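Local coordinates for protein L-iditol 2-dehydrogenase (Clostridium scindens, PDB 4OH1) that probably oxidises L-iditol and related sugar alcohols with NAD+ as a zinc-containing dehydrogenase of the alcohol dehydrogenase family, at residues M2-T8 against T20-A26; P27-P31 against E132-Y136; T200-I206 against A219-S225. All coordinates share one frame; numbering follows the deposited sequence.

Interaction 1 (M2-T8 against T20-A26)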
loop_
_atom_site.group_PDB
_atom_site.type_symbol
_atom_site.label_atom_id
_atom_site.label_comp_id
_atom_site.label_asym_id
_atom_site.label_seq_id
_atom_site.Cartn_x
_atom_site.Cartn_y
_atom_site.Cartn_z
HETATM N N MSE A 2 -31.976 16.486 33.514
HETATM C CA MSE A 2 -32.440 15.905 32.272
HETATM C C MSE A 2 -32.574 14.400 32.415
HETATM O O MSE A 2 -32.077 13.823 33.372
HETATM C CB MSE A 2 -31.372 16.163 31.242
HETATM C CG MSE A 2 -30.043 15.730 31.803
HETATM SE SE MSE A 2 -28.815 15.417 30.430
HETATM C CE MSE A 2 -27.336 14.459 31.296
ATOM N N ARG A 3 -33.190 13.769 31.420
ATOM C CA ARG A 3 -33.314 12.302 31.366
ATOM C C ARG A 3 -32.021 11.620 30.837
ATOM O O ARG A 3 -31.480 12.019 29.831
ATOM C CB ARG A 3 -34.494 11.922 30.473
ATOM C CG ARG A 3 -35.799 12.584 30.916
ATOM C CD ARG A 3 -36.978 12.119 30.111
ATOM N NE ARG A 3 -36.840 12.538 28.725
ATOM C CZ ARG A 3 -37.554 12.058 27.709
ATOM N NH1 ARG A 3 -38.452 11.101 27.893
ATOM N NH2 ARG A 3 -37.320 12.518 26.484
ATOM N N GLN A 4 -31.526 10.615 31.537
ATOM C CA GLN A 4 -30.404 9.829 31.061
ATOM C C GLN A 4 -30.573 8.382 31.503
ATOM O O GLN A 4 -31.055 8.157 32.589
ATOM C CB GLN A 4 -29.111 10.395 31.599
ATOM C CG GLN A 4 -27.853 9.599 31.215
ATOM C CD GLN A 4 -26.568 10.349 31.544
ATOM O OE1 GLN A 4 -26.619 11.400 32.148
ATOM N NE2 GLN A 4 -25.414 9.824 31.106
ATOM N N LEU A 5 -30.138 7.426 30.659
ATOM C CA LEU A 5 -30.141 6.002 30.968
ATOM C C LEU A 5 -28.792 5.563 31.467
ATOM O O LEU A 5 -27.793 6.010 30.960
ATOM C CB LEU A 5 -30.413 5.204 29.710
ATOM C CG LEU A 5 -31.642 5.669 28.959
ATOM C CD1 LEU A 5 -31.900 4.778 27.748
ATOM C CD2 LEU A 5 -32.819 5.701 29.862
ATOM N N PHE A 6 -28.794 4.638 32.416
ATOM C CA PHE A 6 -27.595 4.105 33.009
ATOM C C PHE A 6 -27.729 2.599 33.046
ATOM O O PHE A 6 -28.841 2.036 33.135
ATOM C CB PHE A 6 -27.458 4.613 34.449
ATOM C CG PHE A 6 -27.187 6.082 34.551
ATOM C CD1 PHE A 6 -28.236 7.007 34.478
ATOM C CD2 PHE A 6 -25.891 6.552 34.716
ATOM C CE1 PHE A 6 -27.990 8.375 34.556
ATOM C CE2 PHE A 6 -25.634 7.934 34.799
ATOM C CZ PHE A 6 -26.688 8.843 34.710
ATOM N N VAL A 7 -26.591 1.938 32.977
ATOM C CA VAL A 7 -26.527 0.508 33.172
ATOM C C VAL A 7 -26.537 0.369 34.673
ATOM O O VAL A 7 -25.614 0.868 35.318
ATOM C CB VAL A 7 -25.215 -0.072 32.618
ATOM C CG1 VAL A 7 -25.085 -1.556 32.964
ATOM C CG2 VAL A 7 -25.170 0.100 31.124
ATOM N N THR A 8 -27.587 -0.263 35.220
ATOM C CA THR A 8 -27.761 -0.452 36.672
ATOM C C THR A 8 -27.314 -1.831 37.208
ATOM O O THR A 8 -26.924 -1.937 38.358
ATOM C CB THR A 8 -29.219 -0.136 37.109
ATOM O OG1 THR A 8 -30.154 -0.788 36.241
ATOM C CG2 THR A 8 -29.475 1.383 37.053
ATOM N N THR A 20 -29.481 -4.815 33.636
ATOM C CA THR A 20 -30.597 -3.856 33.553
ATOM C C THR A 20 -30.226 -2.408 33.121
ATOM O O THR A 20 -29.092 -1.938 33.289
ATOM C CB THR A 20 -31.288 -3.777 34.910
ATOM O OG1 THR A 20 -30.318 -3.396 35.895
ATOM C CG2 THR A 20 -31.846 -5.133 35.264
ATOM N N VAL A 21 -31.190 -1.714 32.527
ATOM C CA VAL A 21 -31.003 -0.328 32.096
ATOM C C VAL A 21 -32.128 0.495 32.655
ATOM O O VAL A 21 -33.305 0.148 32.478
ATOM C CB VAL A 21 -31.018 -0.206 30.577
ATOM C CG1 VAL A 21 -31.036 1.236 30.180
ATOM C CG2 VAL A 21 -29.750 -0.857 29.988
ATOM N N ASP A 22 -31.781 1.597 33.293
ATOM C CA ASP A 22 -32.832 2.374 33.920
ATOM C C ASP A 22 -32.612 3.830 33.744
ATOM O O ASP A 22 -31.495 4.279 33.734
ATOM C CB ASP A 22 -32.900 2.066 35.399
ATOM C CG ASP A 22 -33.306 0.661 35.673
ATOM O OD1 ASP A 22 -34.453 0.341 35.338
ATOM O OD2 ASP A 22 -32.522 -0.057 36.340
HETATM N N MSE A 23 -33.697 4.565 33.620
HETATM C CA MSE A 23 -33.585 6.009 33.531
HETATM C C MSE A 23 -33.404 6.617 34.907
HETATM O O MSE A 23 -34.109 6.238 35.832
HETATM C CB MSE A 23 -34.831 6.597 32.917
HETATM C CG MSE A 23 -34.683 8.061 32.673
HETATM SE SE MSE A 23 -36.383 8.750 32.012
HETATM C CE MSE A 23 -36.339 8.233 30.128
HETATM N N MSE A 24 -32.484 7.556 35.043
HETATM C CA MSE A 24 -32.297 8.323 36.296
HETATM C C MSE A 24 -32.307 9.787 35.953
HETATM O O MSE A 24 -32.321 10.159 34.767
HETATM C CB MSE A 24 -30.991 7.955 37.017
HETATM C CG MSE A 24 -30.867 6.494 37.298
HETATM SE SE MSE A 24 -29.136 5.754 37.967
HETATM C CE MSE A 24 -29.306 6.120 39.902
ATOM N N GLU A 25 -32.349 10.644 36.966
ATOM C CA GLU A 25 -32.174 12.062 36.691
ATOM C C GLU A 25 -30.686 12.405 36.757
ATOM O O GLU A 25 -29.921 11.818 37.512
ATOM C CB GLU A 25 -33.024 12.994 37.565
ATOM C CG GLU A 25 -33.073 14.430 36.901
ATOM C CD GLU A 25 -34.461 14.874 36.371
ATOM O OE1 GLU A 25 -35.195 15.482 37.204
ATOM O OE2 GLU A 25 -34.786 14.654 35.148
ATOM N N ALA A 26 -30.279 13.302 35.879
ATOM C CA ALA A 26 -28.924 13.734 35.814
ATOM C C ALA A 26 -28.927 15.226 35.620
ATOM O O ALA A 26 -29.791 15.779 34.949
ATOM C CB ALA A 26 -28.234 13.065 34.652
#

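Interaction 2 (P27-P31 against E132-Y136)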
loop_
_atom_site.group_PDB
_atom_site.type_symbol
_atom_site.label_atom_id
_atom_site.label_comp_id
_atom_site.label_asym_id
_atom_site.label_seq_id
_atom_site.Cartn_x
_atom_site.Cartn_y
_atom_site.Cartn_z
ATOM N N PRO A 27 -27.927 15.885 36.182
ATOM C CA PRO A 27 -27.846 17.326 36.008
ATOM C C PRO A 27 -27.459 17.653 34.567
ATOM O O PRO A 27 -26.871 16.831 33.888
ATOM C CB PRO A 27 -26.750 17.725 36.984
ATOM C CG PRO A 27 -25.851 16.507 37.051
ATOM C CD PRO A 27 -26.697 15.307 36.768
HETATM N N MSE A 28 -27.844 18.836 34.115
HETATM C CA MSE A 28 -27.453 19.362 32.839
HETATM C C MSE A 28 -25.930 19.567 32.804
HETATM O O MSE A 28 -25.383 20.245 33.656
HETATM C CB MSE A 28 -28.153 20.701 32.663
HETATM C CG MSE A 28 -27.860 21.404 31.379
HETATM SE SE MSE A 28 -28.718 20.425 29.899
HETATM C CE MSE A 28 -29.433 21.834 28.730
ATOM N N PRO A 29 -25.223 18.980 31.828
ATOM C CA PRO A 29 -23.776 19.246 31.814
ATOM C C PRO A 29 -23.426 20.585 31.135
ATOM O O PRO A 29 -24.200 21.110 30.335
ATOM C CB PRO A 29 -23.220 18.066 31.024
ATOM C CG PRO A 29 -24.277 17.726 30.067
ATOM C CD PRO A 29 -25.589 17.938 30.859
ATOM N N GLU A 30 -22.253 21.114 31.448
ATOM C CA GLU A 30 -21.839 22.446 31.044
ATOM C C GLU A 30 -20.525 22.328 30.327
ATOM O O GLU A 30 -19.643 21.682 30.803
ATOM C CB GLU A 30 -21.655 23.322 32.306
ATOM C CG GLU A 30 -22.959 23.892 32.902
ATOM C CD GLU A 30 -23.796 24.603 31.847
ATOM O OE1 GLU A 30 -23.203 25.103 30.871
ATOM O OE2 GLU A 30 -25.040 24.656 31.951
ATOM N N PRO A 31 -20.385 22.925 29.161
ATOM C CA PRO A 31 -19.099 22.779 28.481
ATOM C C PRO A 31 -18.044 23.779 28.925
ATOM O O PRO A 31 -18.343 24.942 29.051
ATOM C CB PRO A 31 -19.446 23.085 27.049
ATOM C CG PRO A 31 -20.666 23.956 27.149
ATOM C CD PRO A 31 -21.422 23.488 28.298
ATOM N N GLU A 132 -30.120 13.131 27.187
ATOM C CA GLU A 132 -30.734 14.176 26.370
ATOM C C GLU A 132 -29.746 15.252 25.962
ATOM O O GLU A 132 -29.914 15.861 24.912
ATOM C CB GLU A 132 -31.886 14.815 27.130
ATOM C CG GLU A 132 -33.082 13.901 27.232
ATOM C CD GLU A 132 -34.199 14.557 28.026
ATOM O OE1 GLU A 132 -33.894 15.177 29.088
ATOM O OE2 GLU A 132 -35.369 14.400 27.577
ATOM N N TYR A 133 -28.707 15.476 26.776
ATOM C CA TYR A 133 -27.669 16.444 26.442
ATOM C C TYR A 133 -26.352 15.845 26.819
ATOM O O TYR A 133 -26.222 15.251 27.885
ATOM C CB TYR A 133 -27.837 17.782 27.214
ATOM C CG TYR A 133 -29.121 18.499 26.877
ATOM C CD1 TYR A 133 -30.296 18.177 27.511
ATOM C CD2 TYR A 133 -29.170 19.426 25.847
ATOM C CE1 TYR A 133 -31.463 18.787 27.158
ATOM C CE2 TYR A 133 -30.351 20.039 25.494
ATOM C CZ TYR A 133 -31.473 19.728 26.158
ATOM O OH TYR A 133 -32.645 20.321 25.799
ATOM N N ALA A 134 -25.370 15.986 25.962
ATOM C CA ALA A 134 -24.061 15.440 26.301
ATOM C C ALA A 134 -22.983 16.382 25.843
ATOM O O ALA A 134 -23.160 17.056 24.827
ATOM C CB ALA A 134 -23.880 14.080 25.637
ATOM N N VAL A 135 -21.858 16.376 26.563
ATOM C CA VAL A 135 -20.752 17.268 26.311
ATOM C C VAL A 135 -19.561 16.469 25.824
ATOM O O VAL A 135 -19.263 15.381 26.338
ATOM C CB VAL A 135 -20.374 18.089 27.597
ATOM C CG1 VAL A 135 -19.029 18.792 27.449
ATOM C CG2 VAL A 135 -21.448 19.134 27.865
ATOM N N TYR A 136 -18.843 17.039 24.863
ATOM C CA TYR A 136 -17.679 16.404 24.280
ATOM C C TYR A 136 -16.662 17.505 24.010
ATOM O O TYR A 136 -17.017 18.669 23.852
ATOM C CB TYR A 136 -18.072 15.743 22.930
ATOM C CG TYR A 136 -19.052 14.596 23.027
ATOM C CD1 TYR A 136 -18.629 13.271 23.205
ATOM C CD2 TYR A 136 -20.410 14.833 23.021
ATOM C CE1 TYR A 136 -19.575 12.210 23.353
ATOM C CE2 TYR A 136 -21.325 13.802 23.139
ATOM C CZ TYR A 136 -20.911 12.504 23.294
ATOM O OH TYR A 136 -21.890 11.554 23.432
#

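Interaction 3 (T200-I206 against A219-S225)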
loop_
_atom_site.group_PDB
_atom_site.type_symbol
_atom_site.label_atom_id
_atom_site.label_comp_id
_atom_site.label_asym_id
_atom_site.label_seq_id
_atom_site.Cartn_x
_atom_site.Cartn_y
_atom_site.Cartn_z
ATOM N N THR A 200 -18.446 -11.446 -5.444
ATOM C CA THR A 200 -19.270 -12.428 -4.704
ATOM C C THR A 200 -19.344 -12.093 -3.215
ATOM O O THR A 200 -18.336 -11.835 -2.616
ATOM C CB THR A 200 -18.730 -13.825 -4.877
ATOM O OG1 THR A 200 -18.784 -14.142 -6.253
ATOM C CG2 THR A 200 -19.568 -14.849 -4.131
ATOM N N ILE A 201 -20.557 -12.000 -2.660
ATOM C CA ILE A 201 -20.754 -11.682 -1.226
ATOM C C ILE A 201 -21.633 -12.749 -0.599
ATOM O O ILE A 201 -22.745 -12.930 -1.020
ATOM C CB ILE A 201 -21.419 -10.333 -1.024
ATOM C CG1 ILE A 201 -20.587 -9.233 -1.684
ATOM C CG2 ILE A 201 -21.537 -10.040 0.436
ATOM C CD1 ILE A 201 -21.244 -7.844 -1.819
ATOM N N THR A 202 -21.111 -13.484 0.369
ATOM C CA THR A 202 -21.873 -14.541 1.062
ATOM C C THR A 202 -21.903 -14.267 2.539
ATOM O O THR A 202 -20.862 -14.062 3.175
ATOM C CB THR A 202 -21.172 -15.883 0.881
ATOM O OG1 THR A 202 -21.042 -16.149 -0.512
ATOM C CG2 THR A 202 -21.948 -17.008 1.528
ATOM N N VAL A 203 -23.087 -14.225 3.096
ATOM C CA VAL A 203 -23.273 -14.025 4.534
ATOM C C VAL A 203 -23.654 -15.329 5.230
ATOM O O VAL A 203 -24.410 -16.173 4.692
ATOM C CB VAL A 203 -24.342 -12.944 4.784
ATOM C CG1 VAL A 203 -24.678 -12.765 6.270
ATOM C CG2 VAL A 203 -23.868 -11.599 4.204
ATOM N N PHE A 204 -23.135 -15.491 6.439
ATOM C CA PHE A 204 -23.379 -16.697 7.222
ATOM C C PHE A 204 -24.067 -16.321 8.535
ATOM O O PHE A 204 -23.656 -15.374 9.158
ATOM C CB PHE A 204 -22.059 -17.427 7.520
ATOM C CG PHE A 204 -21.332 -17.900 6.316
ATOM C CD1 PHE A 204 -20.552 -17.020 5.574
ATOM C CD2 PHE A 204 -21.358 -19.243 5.934
ATOM C CE1 PHE A 204 -19.833 -17.447 4.464
ATOM C CE2 PHE A 204 -20.632 -19.666 4.827
ATOM C CZ PHE A 204 -19.865 -18.720 4.094
ATOM N N ASP A 205 -25.123 -17.030 8.913
ATOM C CA ASP A 205 -25.736 -16.840 10.240
ATOM C C ASP A 205 -26.491 -18.098 10.646
ATOM O O ASP A 205 -26.667 -18.957 9.805
ATOM C CB ASP A 205 -26.694 -15.628 10.204
ATOM C CG ASP A 205 -27.004 -15.058 11.588
ATOM O OD1 ASP A 205 -27.918 -15.570 12.306
ATOM O OD2 ASP A 205 -26.364 -14.060 11.989
ATOM N N ILE A 206 -26.983 -18.195 11.898
ATOM C CA ILE A 206 -27.907 -19.298 12.343
ATOM C C ILE A 206 -29.380 -19.044 12.001
ATOM O O ILE A 206 -30.203 -19.950 11.739
ATOM C CB ILE A 206 -27.896 -19.452 13.859
ATOM C CG1 ILE A 206 -26.472 -19.478 14.408
ATOM C CG2 ILE A 206 -28.600 -20.735 14.251
ATOM C CD1 ILE A 206 -25.550 -20.383 13.603
ATOM N N ALA A 219 -26.505 -9.138 -0.569
ATOM C CA ALA A 219 -25.646 -10.278 -0.575
ATOM C C ALA A 219 -26.042 -11.147 -1.727
ATOM O O ALA A 219 -27.200 -11.253 -2.030
ATOM C CB ALA A 219 -25.808 -11.041 0.672
ATOM N N ASP A 220 -25.091 -11.832 -2.325
ATOM C CA ASP A 220 -25.396 -12.819 -3.364
ATOM C C ASP A 220 -25.917 -14.114 -2.753
ATOM O O ASP A 220 -26.849 -14.712 -3.269
ATOM C CB ASP A 220 -24.145 -13.107 -4.236
ATOM C CG ASP A 220 -23.583 -11.857 -4.885
ATOM O OD1 ASP A 220 -24.229 -11.352 -5.789
ATOM O OD2 ASP A 220 -22.543 -11.318 -4.469
ATOM N N TYR A 221 -25.310 -14.567 -1.663
ATOM C CA TYR A 221 -25.749 -15.786 -1.037
ATOM C C TYR A 221 -25.820 -15.564 0.460
ATOM O O TYR A 221 -25.092 -14.747 1.029
ATOM C CB TYR A 221 -24.753 -16.915 -1.337
ATOM C CG TYR A 221 -24.540 -17.122 -2.797
ATOM C CD1 TYR A 221 -25.543 -17.676 -3.585
ATOM C CD2 TYR A 221 -23.385 -16.717 -3.411
ATOM C CE1 TYR A 221 -25.380 -17.860 -4.922
ATOM C CE2 TYR A 221 -23.213 -16.883 -4.791
ATOM C CZ TYR A 221 -24.229 -17.459 -5.512
ATOM O OH TYR A 221 -24.114 -17.628 -6.846
ATOM N N ALA A 222 -26.680 -16.317 1.094
ATOM C CA ALA A 222 -26.850 -16.245 2.532
ATOM C C ALA A 222 -27.054 -17.646 3.065
ATOM O O ALA A 222 -27.992 -18.307 2.688
ATOM C CB ALA A 222 -28.009 -15.374 2.871
ATOM N N LEU A 223 -26.139 -18.101 3.915
ATOM C CA LEU A 223 -26.106 -19.497 4.280
ATOM C C LEU A 223 -26.156 -19.701 5.769
ATOM O O LEU A 223 -25.658 -18.881 6.563
ATOM C CB LEU A 223 -24.820 -20.128 3.769
ATOM C CG LEU A 223 -24.578 -20.116 2.261
ATOM C CD1 LEU A 223 -23.209 -20.674 1.924
ATOM C CD2 LEU A 223 -25.682 -20.881 1.597
ATOM N N ASN A 224 -26.705 -20.848 6.139
ATOM C CA ASN A 224 -26.787 -21.230 7.533
ATOM C C ASN A 224 -25.492 -21.829 8.065
ATOM O O ASN A 224 -25.074 -22.908 7.623
ATOM C CB ASN A 224 -27.899 -22.212 7.728
ATOM C CG ASN A 224 -28.204 -22.410 9.187
ATOM O OD1 ASN A 224 -27.298 -22.611 10.026
ATOM N ND2 ASN A 224 -29.464 -22.258 9.521
ATOM N N SER A 225 -24.876 -21.158 9.040
ATOM C CA SER A 225 -23.518 -21.505 9.467
ATOM C C SER A 225 -23.456 -22.730 10.361
ATOM O O SER A 225 -22.342 -23.231 10.612
ATOM C CB SER A 225 -22.835 -20.350 10.181
ATOM O OG SER A 225 -23.645 -19.831 11.202
#

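Interaction 1 (M2-T8 against T20-A26)
Thr8 OG1 has two oxygen neighbours on the other strand. It lies 2.6 Å from Thr20 OG1 and is modelled only 2.5 Å from Asp22 OD2, too short for that bond to be more than doubtful. Its position between backbone N and carbonyl carbon (chi1 48°) turns the hydroxyl across to them. Thr20 OG1 has a hydrogen bond to Ser9 OG. At the far end Met2 N donates to Ala26 O over 2.7 Å, and Ala26 N bonds back to Met2 O. The two strands form an antiparallel beta hairpin. Gln4 with selenomethionine Met24 and Phe6 with Asp22 are further hydrogen-bonded pairs, the Gln4 N to Met24 O bond being weak. Met24 and Phe6 share one face in a Met-aromatic contact, the selenium oblique to the ring and 4.3 Å from its centroid. Ala26 CB meets the same ring at its edge and packs 3.7 Å from Met2 CE. On the other face Leu5 CD2 rests 3.8 Å from CB of selenomethionine Met23. Met23 crosses the aliphatic part of Arg3 obliquely, its SE 3.9 Å from Arg3 CD. The Arg3 guanidinium continues to a salt bridge with Glu132. Helix 330-338 covers Leu5 and Val21.

Interaction 2 (P27-P31 against E132-Y136)
The loop that follows the N-terminal hairpin packs over strand 133-137 of the GroES-like domain, and Met28 meets Tyr133 at one end of this contact. Met28 is a selenomethionine. Its CG is anti to the backbone N (chi1 180°), and the chain then bends at chi2 and chi3, which places the terminal methyl above the ring centre. Met28 CE stands 3.6 Å from the centroid of the Tyr133 ring, only 5° off the ring normal, a CH-pi contact. The selenium is over the same face but displaced toward the root of the ring, with Met28 SE 3.6 Å from Tyr133 CG. The selenium over the face makes this a Met-aromatic contact as well. The next part of the loop is rich in proline, and it runs alongside the strand without any hydrogen bond between the two segments. Pro29 turns its ring toward the strand. Pro29 CB touches Val135 CG2 at 3.8 Å, while Pro29 CG lies 3.8 Å from Tyr133 O. Val135 uses both branches, because its CG1 approaches Pro31 CB at 4.3 Å. Tyr133 and Val135 both point to the loop, whereas Ala134 between them points away. Glu30 also turns away from the strand, and its carboxylate forms salt bridges with Lys82 and Arg37. Met2 of strand 2-9 packs on both Pro29 and Tyr133.

Interaction 3 (T200-I206 against A219-S225)
Ala219 CB starts the contact by packing 4.1 Å from Val203 CG2. Asp220 follows and joins the beginning of the other strand twice. Its backbone N bonds to Ile201 O, and its OD2 accepts a hydrogen bond from Ile201 N at 2.8 Å through the anti lone pair. The carboxylate gets there with CG beside the backbone N (chi1 -57°). Asp220 OD2 also forms a salt bridge with Arg314 of the second subunit, so this corner of the sheet meets the subunit interface. Tyr221 N is the second donor to Ile201 O, at 3.1 Å. Tyr221 O then accepts from Val203 N. The Tyr221 ring turns its edge to Thr202 OG1 and Thr200 CG2; the Thr202 hydroxyl bonds to Tyr242. Ala222 brings its CA close to Val203 O. Leu223 N donates to Val203 O over 2.7 Å, and Leu223 O receives Asp205 N at 3.0 Å. The Leu223 side chain lies beside Phe204, pointing the same way. Leu223 CD1 is 4.0 Å from Phe204 CE2 and 3.9 Å from Thr202 CG2. Ala234 of helix 230-238 covers Leu223 and Phe204. Asn224 stands beside Asp205, but its OD1 bonds to Ala226 N. Ser225 N closes the ladder on Asp205 O, and Ser225 CB packs on Phe204 CB. Strands 200-205 and 221-224 are parallel and joined through helix 208-216, a beta-alpha-beta crossover at the edge of the Rossmann-type sheet.

Overall arrangement
From the N terminus, interaction 1 closes first, as a hairpin with 11 residues between its segments. The chain runs directly on into 27-31, where interaction 2 opens. That contact spans 100 residues and ties the loop after the hairpin to strand 133-137. Interactions 1 and 2 touch each other, through the beginning of strand 2-9 and the start of strand 133-137. Interaction 3 closes a short crossover much later, in the Rossmann-type domain, which probably binds the nucleotide. Its centre is about 38 Å from that of interaction 1 and 43 Å from that of interaction 2. The three follow in series, with no nesting or crossing.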